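Local coordinates for protein quinone oxidoreductase (Coxiella burnetii, PDB 3TQH) that binds NADPH and probably uses it to reduce quinones, as a member of the medium-chain dehydrogenase/reductase superfamily, at residues A60-N65 with F101-C106; T118-L123 with E273-L278; A197-N202 with L209-T214. All coordinates share one frame; numbering follows the deposited sequence.

Interaction 1: A60-N65 with F101-C106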
loop_
_atom_site.group_PDB
_atom_site.type_symbol
_atom_site.label_atom_id
_atom_site.label_comp_id
_atom_site.label_asym_id
_atom_site.label_seq_id
_atom_site.Cartn_x
_atom_site.Cartn_y
_atom_site.Cartn_z
ATOM N N ALA A 60 -12.792 8.373 6.376
ATOM C CA ALA A 60 -13.399 8.708 7.674
ATOM C C ALA A 60 -14.621 9.612 7.535
ATOM O O ALA A 60 -15.522 9.561 8.367
ATOM C CB ALA A 60 -12.373 9.361 8.591
ATOM N N LYS A 61 -14.640 10.438 6.492
ATOM C CA LYS A 61 -15.779 11.312 6.195
ATOM C C LYS A 61 -17.055 10.495 5.966
ATOM O O LYS A 61 -18.121 10.837 6.481
ATOM C CB LYS A 61 -15.479 12.163 4.949
ATOM C CG LYS A 61 -16.252 13.476 4.843
ATOM C CD LYS A 61 -15.411 14.679 5.293
ATOM C CE LYS A 61 -16.103 16.002 4.984
ATOM N NZ LYS A 61 -17.409 16.147 5.686
ATOM N N LYS A 62 -16.936 9.415 5.194
ATOM C CA LYS A 62 -18.077 8.544 4.867
ATOM C C LYS A 62 -18.492 7.634 6.032
ATOM O O LYS A 62 -19.677 7.342 6.198
ATOM C CB LYS A 62 -17.749 7.669 3.652
ATOM C CG LYS A 62 -17.462 8.432 2.358
ATOM C CD LYS A 62 -18.726 8.688 1.527
ATOM C CE LYS A 62 -18.387 8.966 0.058
ATOM N NZ LYS A 62 -17.629 7.825 -0.574
ATOM N N LEU A 63 -17.519 7.177 6.820
ATOM C CA LEU A 63 -17.790 6.329 7.986
ATOM C C LEU A 63 -18.244 7.116 9.216
ATOM O O LEU A 63 -18.609 6.511 10.223
ATOM C CB LEU A 63 -16.546 5.519 8.373
ATOM C CG LEU A 63 -16.093 4.371 7.478
ATOM C CD1 LEU A 63 -14.812 3.773 8.032
ATOM C CD2 LEU A 63 -17.170 3.311 7.373
ATOM N N LYS A 64 -18.210 8.448 9.138
ATOM C CA LYS A 64 -18.531 9.333 10.269
ATOM C C LYS A 64 -19.812 8.956 11.015
ATOM O O LYS A 64 -19.814 8.879 12.245
ATOM C CB LYS A 64 -18.605 10.792 9.782
ATOM C CG LYS A 64 -19.289 11.790 10.726
ATOM C CD LYS A 64 -19.003 13.238 10.295
ATOM C CE LYS A 64 -20.248 14.126 10.354
ATOM N NZ LYS A 64 -20.754 14.373 11.734
ATOM N N ASN A 65 -20.890 8.722 10.271
ATOM C CA ASN A 65 -22.181 8.377 10.868
ATOM C C ASN A 65 -22.503 6.883 10.753
ATOM O O ASN A 65 -23.654 6.484 10.907
ATOM C CB ASN A 65 -23.297 9.219 10.224
ATOM C CG ASN A 65 -23.452 10.589 10.874
ATOM O OD1 ASN A 65 -23.056 11.613 10.307
ATOM N ND2 ASN A 65 -24.037 10.613 12.070
ATOM N N PHE A 101 -12.972 -1.916 -0.678
ATOM C CA PHE A 101 -12.288 -0.668 -0.990
ATOM C C PHE A 101 -13.195 0.236 -1.803
ATOM O O PHE A 101 -13.762 -0.209 -2.796
ATOM C CB PHE A 101 -10.982 -0.909 -1.752
ATOM C CG PHE A 101 -10.230 0.356 -2.079
ATOM C CD1 PHE A 101 -9.405 0.953 -1.134
ATOM C CD2 PHE A 101 -10.360 0.958 -3.330
ATOM C CE1 PHE A 101 -8.713 2.128 -1.431
ATOM C CE2 PHE A 101 -9.673 2.130 -3.636
ATOM C CZ PHE A 101 -8.849 2.716 -2.686
ATOM N N PRO A 102 -13.337 1.511 -1.386
ATOM C CA PRO A 102 -12.758 2.136 -0.186
ATOM C C PRO A 102 -13.699 2.260 1.026
ATOM O O PRO A 102 -13.225 2.378 2.157
ATOM C CB PRO A 102 -12.394 3.531 -0.685
ATOM C CG PRO A 102 -13.440 3.837 -1.697
ATOM C CD PRO A 102 -13.927 2.524 -2.277
ATOM N N ASP A 103 -15.008 2.231 0.799
ATOM C CA ASP A 103 -15.971 2.684 1.818
ATOM C C ASP A 103 -16.346 1.656 2.896
ATOM O O ASP A 103 -17.011 2.009 3.869
ATOM C CB ASP A 103 -17.240 3.212 1.133
ATOM C CG ASP A 103 -17.001 4.516 0.372
ATOM O OD1 ASP A 103 -15.967 5.184 0.616
ATOM O OD2 ASP A 103 -17.853 4.883 -0.469
ATOM N N HIS A 104 -15.917 0.402 2.741
ATOM C CA HIS A 104 -16.258 -0.646 3.705
ATOM C C HIS A 104 -15.041 -1.468 4.126
ATOM O O HIS A 104 -15.016 -2.680 3.924
ATOM C CB HIS A 104 -17.332 -1.568 3.118
ATOM C CG HIS A 104 -18.585 -0.857 2.713
ATOM N ND1 HIS A 104 -19.470 -0.330 3.630
ATOM C CD2 HIS A 104 -19.102 -0.586 1.491
ATOM C CE1 HIS A 104 -20.482 0.233 2.991
ATOM N NE2 HIS A 104 -20.282 0.093 1.692
ATOM N N PRO A 105 -14.028 -0.815 4.728
ATOM C CA PRO A 105 -12.823 -1.553 5.142
ATOM C C PRO A 105 -13.178 -2.634 6.158
ATOM O O PRO A 105 -14.026 -2.406 7.020
ATOM C CB PRO A 105 -11.936 -0.471 5.761
ATOM C CG PRO A 105 -12.872 0.634 6.135
ATOM C CD PRO A 105 -13.971 0.603 5.123
ATOM N N CYS A 106 -12.545 -3.801 6.044
ATOM C CA CYS A 106 -13.085 -5.012 6.666
ATOM C C CYS A 106 -12.132 -6.202 6.829
ATOM O O CYS A 106 -12.569 -7.264 7.259
ATOM C CB CYS A 106 -14.262 -5.485 5.812
ATOM S SG CYS A 106 -13.742 -5.974 4.131
#
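The carboxylate of Asp103 takes the ammonium group of Lys62 from the syn side of OD2, tilted out of its plane. Lys62 NZ lies 3.0 Å from Asp103 OD2 and 26° out of the carboxylate plane. A second, weak bond runs from Lys62 NZ to Asp103 OD1 at 3.3 Å. The salt bridge is therefore forked, with OD2 at the shorter distance. Within 101-106 two rings are covered by their neighbours in sequence. Asp103 CB sits 4.2 Å above one face of the His104 ring, toward its rim. Pro102 CB sits 3.8 Å above one face of the Phe101 ring, over its centre; the peptide bond between Phe101 and Pro102 is cis. The Phe101 ring also makes a cation-pi contact with Lys268, an NADPH-binding residue.

The Lys62 chain reaches its partner by bending twice, at chi2 (-90°) and again at chi4 (58°). Its charged end stays near solvent, while the next residue turns to a buried layer. There the two methyls of Leu63 divide their work. Leu63 CD1 meets Pro105 CG at 4.1 Å, and Leu63 CD2 touches Asp103 O at 3.7 Å. The contact thus has a polar outer part and an apolar inner part.

Both segments belong to the GroES-like catalytic domain. Leu63 and Pro105 each touch Ser69, and Pro105 also packs on Tyr73. Helix 58-63 is in this way held against the loop that leads from strand 94-98 to strand 111-114 of the domain's mixed sheet.

Interaction 2: T118-L123 with E273-L278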
loop_
_atom_site.group_PDB
_atom_site.type_symbol
_atom_site.label_atom_id
_atom_site.label_comp_id
_atom_site.label_asym_id
_atom_site.label_seq_id
_atom_site.Cartn_x
_atom_site.Cartn_y
_atom_site.Cartn_z
ATOM N N THR A 118 -12.042 -8.016 -7.815
ATOM C CA THR A 118 -10.988 -7.467 -6.947
ATOM C C THR A 118 -10.130 -8.549 -6.264
ATOM O O THR A 118 -9.538 -8.304 -5.212
ATOM C CB THR A 118 -11.565 -6.488 -5.895
ATOM O OG1 THR A 118 -12.318 -7.214 -4.915
ATOM C CG2 THR A 118 -12.454 -5.436 -6.576
ATOM N N ILE A 119 -10.054 -9.731 -6.874
ATOM C CA ILE A 119 -9.150 -10.790 -6.412
ATOM C C ILE A 119 -8.464 -11.474 -7.587
ATOM O O ILE A 119 -8.884 -11.319 -8.729
ATOM C CB ILE A 119 -9.887 -11.879 -5.579
ATOM C CG1 ILE A 119 -10.924 -12.625 -6.428
ATOM C CG2 ILE A 119 -10.552 -11.261 -4.365
ATOM C CD1 ILE A 119 -11.191 -14.039 -5.949
ATOM N N ILE A 120 -7.396 -12.209 -7.291
ATOM C CA ILE A 120 -6.826 -13.176 -8.234
ATOM C C ILE A 120 -6.509 -14.487 -7.503
ATOM O O ILE A 120 -6.538 -14.541 -6.273
ATOM C CB ILE A 120 -5.559 -12.630 -8.961
ATOM C CG1 ILE A 120 -4.417 -12.358 -7.977
ATOM C CG2 ILE A 120 -5.889 -11.359 -9.741
ATOM C CD1 ILE A 120 -3.067 -12.212 -8.653
ATOM N N GLN A 121 -6.222 -15.539 -8.266
ATOM C CA GLN A 121 -5.748 -16.801 -7.695
ATOM C C GLN A 121 -4.361 -16.553 -7.121
ATOM O O GLN A 121 -3.506 -16.000 -7.810
ATOM C CB GLN A 121 -5.654 -17.894 -8.765
ATOM C CG GLN A 121 -6.968 -18.257 -9.458
ATOM C CD GLN A 121 -7.959 -18.945 -8.529
ATOM O OE1 GLN A 121 -7.621 -19.913 -7.842
ATOM N NE2 GLN A 121 -9.189 -18.447 -8.506
ATOM N N LYS A 122 -4.142 -16.929 -5.862
ATOM C CA LYS A 122 -2.796 -16.913 -5.288
ATOM C C LYS A 122 -1.948 -17.975 -5.986
ATOM O O LYS A 122 -2.363 -19.123 -6.108
ATOM C CB LYS A 122 -2.821 -17.187 -3.777
ATOM C CG LYS A 122 -1.434 -17.140 -3.115
ATOM C CD LYS A 122 -1.430 -17.617 -1.658
ATOM C CE LYS A 122 -1.469 -19.139 -1.515
ATOM N NZ LYS A 122 -0.284 -19.812 -2.106
ATOM N N LEU A 123 -0.764 -17.586 -6.447
ATOM C CA LEU A 123 0.197 -18.546 -6.985
ATOM C C LEU A 123 0.651 -19.497 -5.874
ATOM O O LEU A 123 0.741 -19.099 -4.716
ATOM C CB LEU A 123 1.396 -17.812 -7.600
ATOM C CG LEU A 123 1.103 -17.131 -8.942
ATOM C CD1 LEU A 123 2.217 -16.179 -9.322
ATOM C CD2 LEU A 123 0.887 -18.181 -10.038
ATOM N N GLU A 273 -4.288 -7.918 -14.209
ATOM C CA GLU A 273 -3.081 -8.221 -14.985
ATOM C C GLU A 273 -1.796 -7.786 -14.264
ATOM O O GLU A 273 -0.803 -8.513 -14.280
ATOM C CB GLU A 273 -3.153 -7.578 -16.376
ATOM C CG GLU A 273 -4.146 -8.244 -17.351
ATOM C CD GLU A 273 -5.629 -7.969 -17.042
ATOM O OE1 GLU A 273 -5.945 -6.980 -16.329
ATOM O OE2 GLU A 273 -6.481 -8.752 -17.525
ATOM N N GLU A 274 -1.827 -6.616 -13.630
ATOM C CA GLU A 274 -0.670 -6.110 -12.887
ATOM C C GLU A 274 -0.379 -6.913 -11.619
ATOM O O GLU A 274 0.774 -7.204 -11.327
ATOM C CB GLU A 274 -0.852 -4.634 -12.525
ATOM C CG GLU A 274 -0.864 -3.710 -13.733
ATOM C CD GLU A 274 -1.075 -2.248 -13.369
ATOM O OE1 GLU A 274 -1.514 -1.965 -12.234
ATOM O OE2 GLU A 274 -0.800 -1.382 -14.229
ATOM N N LEU A 275 -1.419 -7.266 -10.871
ATOM C CA LEU A 275 -1.251 -8.054 -9.657
ATOM C C LEU A 275 -0.769 -9.479 -9.970
ATOM O O LEU A 275 0.067 -10.015 -9.251
ATOM C CB LEU A 275 -2.549 -8.077 -8.842
ATOM C CG LEU A 275 -2.451 -8.651 -7.420
ATOM C CD1 LEU A 275 -1.405 -7.926 -6.589
ATOM C CD2 LEU A 275 -3.808 -8.601 -6.743
ATOM N N HIS A 276 -1.306 -10.082 -11.031
ATOM C CA HIS A 276 -0.774 -11.335 -11.586
ATOM C C HIS A 276 0.730 -11.205 -11.818
ATOM O O HIS A 276 1.514 -12.087 -11.441
ATOM C CB HIS A 276 -1.424 -11.661 -12.944
ATOM C CG HIS A 276 -2.632 -12.546 -12.866
ATOM N ND1 HIS A 276 -2.622 -13.777 -12.245
ATOM C CD2 HIS A 276 -3.873 -12.407 -13.397
ATOM C CE1 HIS A 276 -3.812 -14.342 -12.365
ATOM N NE2 HIS A 276 -4.589 -13.533 -13.062
ATOM N N TYR A 277 1.108 -10.094 -12.448
ATOM C CA TYR A 277 2.501 -9.798 -12.784
ATOM C C TYR A 277 3.361 -9.644 -11.530
ATOM O O TYR A 277 4.402 -10.287 -11.410
ATOM C CB TYR A 277 2.569 -8.535 -13.660
ATOM C CG TYR A 277 3.963 -8.026 -13.926
ATOM C CD1 TYR A 277 4.810 -8.686 -14.813
ATOM C CD2 TYR A 277 4.432 -6.876 -13.306
ATOM C CE1 TYR A 277 6.089 -8.221 -15.065
ATOM C CE2 TYR A 277 5.717 -6.400 -13.555
ATOM C CZ TYR A 277 6.536 -7.081 -14.433
ATOM O OH TYR A 277 7.803 -6.616 -14.678
ATOM N N LEU A 278 2.910 -8.808 -10.595
ATOM C CA LEU A 278 3.637 -8.586 -9.345
ATOM C C LEU A 278 3.801 -9.877 -8.542
ATOM O O LEU A 278 4.873 -10.141 -8.000
ATOM C CB LEU A 278 2.940 -7.524 -8.493
ATOM C CG LEU A 278 2.945 -6.107 -9.069
ATOM C CD1 LEU A 278 2.115 -5.183 -8.191
ATOM C CD2 LEU A 278 4.365 -5.584 -9.221
#
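This is a van der Waals strand-to-helix contact, in which Ile120 packs on Leu275 and His276 at a buried junction. Strand 119-121 presents Ile120 to one side of helix 272-283. No hydrogen bond crosses between the two segments. Ile120 CD1 does most of the touching: Ile120 CD1 lies 3.8 Å from Leu275 CG and 3.6 Å from His276 N, and the methyl is thus pressed against the helix backbone as well as against side chains. Lower on the same branch, Ile120 CG1 meets Leu275 CD2 at 4.0 Å. CG1 stands between the backbone N and the carbonyl carbon (chi1 64°), and the chain then extends (chi2 164°), which carries CD1 out to the helix.

The strand belongs to the mixed sheet of the GroES-like domain. The helix follows strand 262-264, an outermost strand of the parallel Rossmann sheet, and precedes strand 291-295, which returns to the mixed sheet. The contact thus lies where the chain passes from the nucleotide-binding fold back to the catalytic domain.

His276 closes the exposed side. Its ring turns one face to Ile120, whose CG2 sits 4.2 Å above the ring plane, toward the rim. Ile120 CD1 is on that face too, 3.9 Å from His276 ND1. Ile120 and His276 lie alongside, their chains heading opposite ways. Ile120 also touches Ile272 of the same helix and Met96 of strand 94-98. Farther round the helix, Glu274 and Leu278 pack on helix 135-147.

Interaction 3: A197-N202 with L209-T214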
loop_
_atom_site.group_PDB
_atom_site.type_symbol
_atom_site.label_atom_id
_atom_site.label_comp_id
_atom_site.label_asym_id
_atom_site.label_seq_id
_atom_site.Cartn_x
_atom_site.Cartn_y
_atom_site.Cartn_z
ATOM N N ALA A 197 18.868 0.835 -4.968
ATOM C CA ALA A 197 19.096 2.278 -4.922
ATOM C C ALA A 197 20.564 2.578 -5.231
ATOM O O ALA A 197 21.457 1.894 -4.736
ATOM C CB ALA A 197 18.709 2.840 -3.557
ATOM N N GLU A 198 20.808 3.585 -6.065
ATOM C CA GLU A 198 22.167 4.041 -6.352
ATOM C C GLU A 198 22.627 5.057 -5.313
ATOM O O GLU A 198 23.798 5.086 -4.948
ATOM C CB GLU A 198 22.248 4.675 -7.739
ATOM C CG GLU A 198 23.677 4.787 -8.266
ATOM C CD GLU A 198 23.858 5.925 -9.248
ATOM O OE1 GLU A 198 23.702 7.098 -8.835
ATOM O OE2 GLU A 198 24.170 5.644 -10.426
ATOM N N GLN A 199 21.700 5.898 -4.863
ATOM C CA GLN A 199 21.980 6.907 -3.845
ATOM C C GLN A 199 20.883 6.882 -2.788
ATOM O O GLN A 199 19.695 6.915 -3.115
ATOM C CB GLN A 199 22.063 8.297 -4.482
ATOM C CG GLN A 199 22.386 9.437 -3.515
ATOM C CD GLN A 199 22.482 10.788 -4.213
ATOM O OE1 GLN A 199 22.059 10.937 -5.357
ATOM N NE2 GLN A 199 23.039 11.777 -3.522
ATOM N N CYS A 200 21.290 6.815 -1.525
ATOM C CA CYS A 200 20.370 6.942 -0.404
ATOM C C CYS A 200 20.690 8.201 0.387
ATOM O O CYS A 200 21.718 8.277 1.052
ATOM C CB CYS A 200 20.487 5.730 0.501
ATOM S SG CYS A 200 20.096 4.235 -0.345
ATOM N N ILE A 201 19.801 9.180 0.313
ATOM C CA ILE A 201 19.998 10.457 0.993
ATOM C C ILE A 201 19.482 10.376 2.429
ATOM O O ILE A 201 18.326 10.020 2.658
ATOM C CB ILE A 201 19.263 11.603 0.262
ATOM C CG1 ILE A 201 19.702 11.668 -1.208
ATOM C CG2 ILE A 201 19.524 12.933 0.965
ATOM C CD1 ILE A 201 18.928 12.657 -2.036
ATOM N N ASN A 202 20.347 10.691 3.388
ATOM C CA ASN A 202 19.949 10.788 4.786
ATOM C C ASN A 202 19.245 12.113 5.000
ATOM O O ASN A 202 19.895 13.148 5.171
ATOM C CB ASN A 202 21.158 10.668 5.719
ATOM C CG ASN A 202 20.766 10.714 7.186
ATOM O OD1 ASN A 202 19.613 10.983 7.527
ATOM N ND2 ASN A 202 21.724 10.451 8.063
ATOM N N LEU A 209 17.407 18.125 -1.279
ATOM C CA LEU A 209 17.703 18.795 -2.545
ATOM C C LEU A 209 19.208 19.008 -2.727
ATOM O O LEU A 209 19.730 18.838 -3.828
ATOM C CB LEU A 209 16.981 20.145 -2.640
ATOM C CG LEU A 209 15.454 20.118 -2.766
ATOM C CD1 LEU A 209 14.910 21.542 -2.849
ATOM C CD2 LEU A 209 15.007 19.300 -3.976
ATOM N N LEU A 210 19.897 19.373 -1.644
ATOM C CA LEU A 210 21.335 19.637 -1.688
ATOM C C LEU A 210 22.146 18.395 -2.040
ATOM O O LEU A 210 23.207 18.498 -2.643
ATOM C CB LEU A 210 21.821 20.193 -0.349
ATOM C CG LEU A 210 21.255 21.557 0.063
ATOM C CD1 LEU A 210 21.707 21.901 1.473
ATOM C CD2 LEU A 210 21.666 22.651 -0.919
ATOM N N ALA A 211 21.637 17.229 -1.659
ATOM C CA ALA A 211 22.299 15.959 -1.930
ATOM C C ALA A 211 22.117 15.495 -3.380
ATOM O O ALA A 211 22.864 14.632 -3.847
ATOM C CB ALA A 211 21.787 14.891 -0.962
ATOM N N ILE A 212 21.126 16.048 -4.084
ATOM C CA ILE A 212 20.843 15.647 -5.465
ATOM C C ILE A 212 21.662 16.469 -6.467
ATOM O O ILE A 212 21.475 17.675 -6.596
ATOM C CB ILE A 212 19.335 15.736 -5.780
ATOM C CG1 ILE A 212 18.581 14.681 -4.966
ATOM C CG2 ILE A 212 19.071 15.540 -7.271
ATOM C CD1 ILE A 212 17.096 14.720 -5.157
ATOM N N SER A 213 22.560 15.785 -7.175
ATOM C CA SER A 213 23.542 16.423 -8.059
ATOM C C SER A 213 22.937 17.059 -9.298
ATOM O O SER A 213 23.354 18.137 -9.709
ATOM C CB SER A 213 24.574 15.392 -8.526
ATOM O OG SER A 213 25.427 15.000 -7.470
ATOM N N THR A 214 21.974 16.366 -9.895
ATOM C CA THR A 214 21.444 16.724 -11.209
ATOM C C THR A 214 19.920 16.655 -11.208
ATOM O O THR A 214 19.340 15.923 -10.409
ATOM C CB THR A 214 21.994 15.757 -12.306
ATOM O OG1 THR A 214 21.424 16.077 -13.588
ATOM C CG2 THR A 214 21.691 14.289 -11.946
HETATM O O HOH W 1 22.201 13.144 -7.372
#
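Gln199 and Ile201, on an outermost strand of the Rossmann sheet, face Ala211 and Ile212. The second segment carries the short helix 208-211 and the start of the path to strand 216-221, which lies on the far side of strands 179-184 and 155-158. The contact therefore belongs to the crossover between the two halves of the fold.

The apolar part is centred on Ile201. Ile201 CG2 meets Ala211 CB at 3.6 Å. Ile201 CD1 meets Ile212 CG1, also at 3.6 Å, and the two isoleucine chains cross at about a right angle. Ile201 further touches Ile181 of the adjacent strand. It is followed closely by Tyr203, an NADPH-binding residue.

The polar part depends on the Gln199 amide. CG is anti to the backbone N (chi1 -179°) and the chain runs on extended. This stretched shape carries the amide across to the carbonyl of Ala211. Gln199 NE2 donates to Ala211 O at 2.9 Å, with an N-H...O angle of 150°. The donor lies above the carbonyl plane, 45° out of it. The other end of the amide uses a water, which donates to Gln199 OE1 at 3.0 Å and accepts from Ser213 N at 2.7 Å.

Overall arrangement
The three contacts fall in different parts of the two-domain architecture. Interaction 1 lies within the GroES-like domain and interaction 3 within the Rossmann domain, on opposite sides of the chain's centre and about 38 Å apart between centres. Interaction 2 links an element of the first domain to the helix leaving the second. It is the buried one, and its contacts are van der Waals, with no hydrogen bond across. Interactions 1 and 3 are partly buried and mix polar and apolar contacts: a salt bridge in one, a hydrogen bond from a side-chain amide, and a water, in the other. No element is shared, but strand 94-98 leads into the loop of interaction 1 and pairs with strand 119-121 of interaction 2.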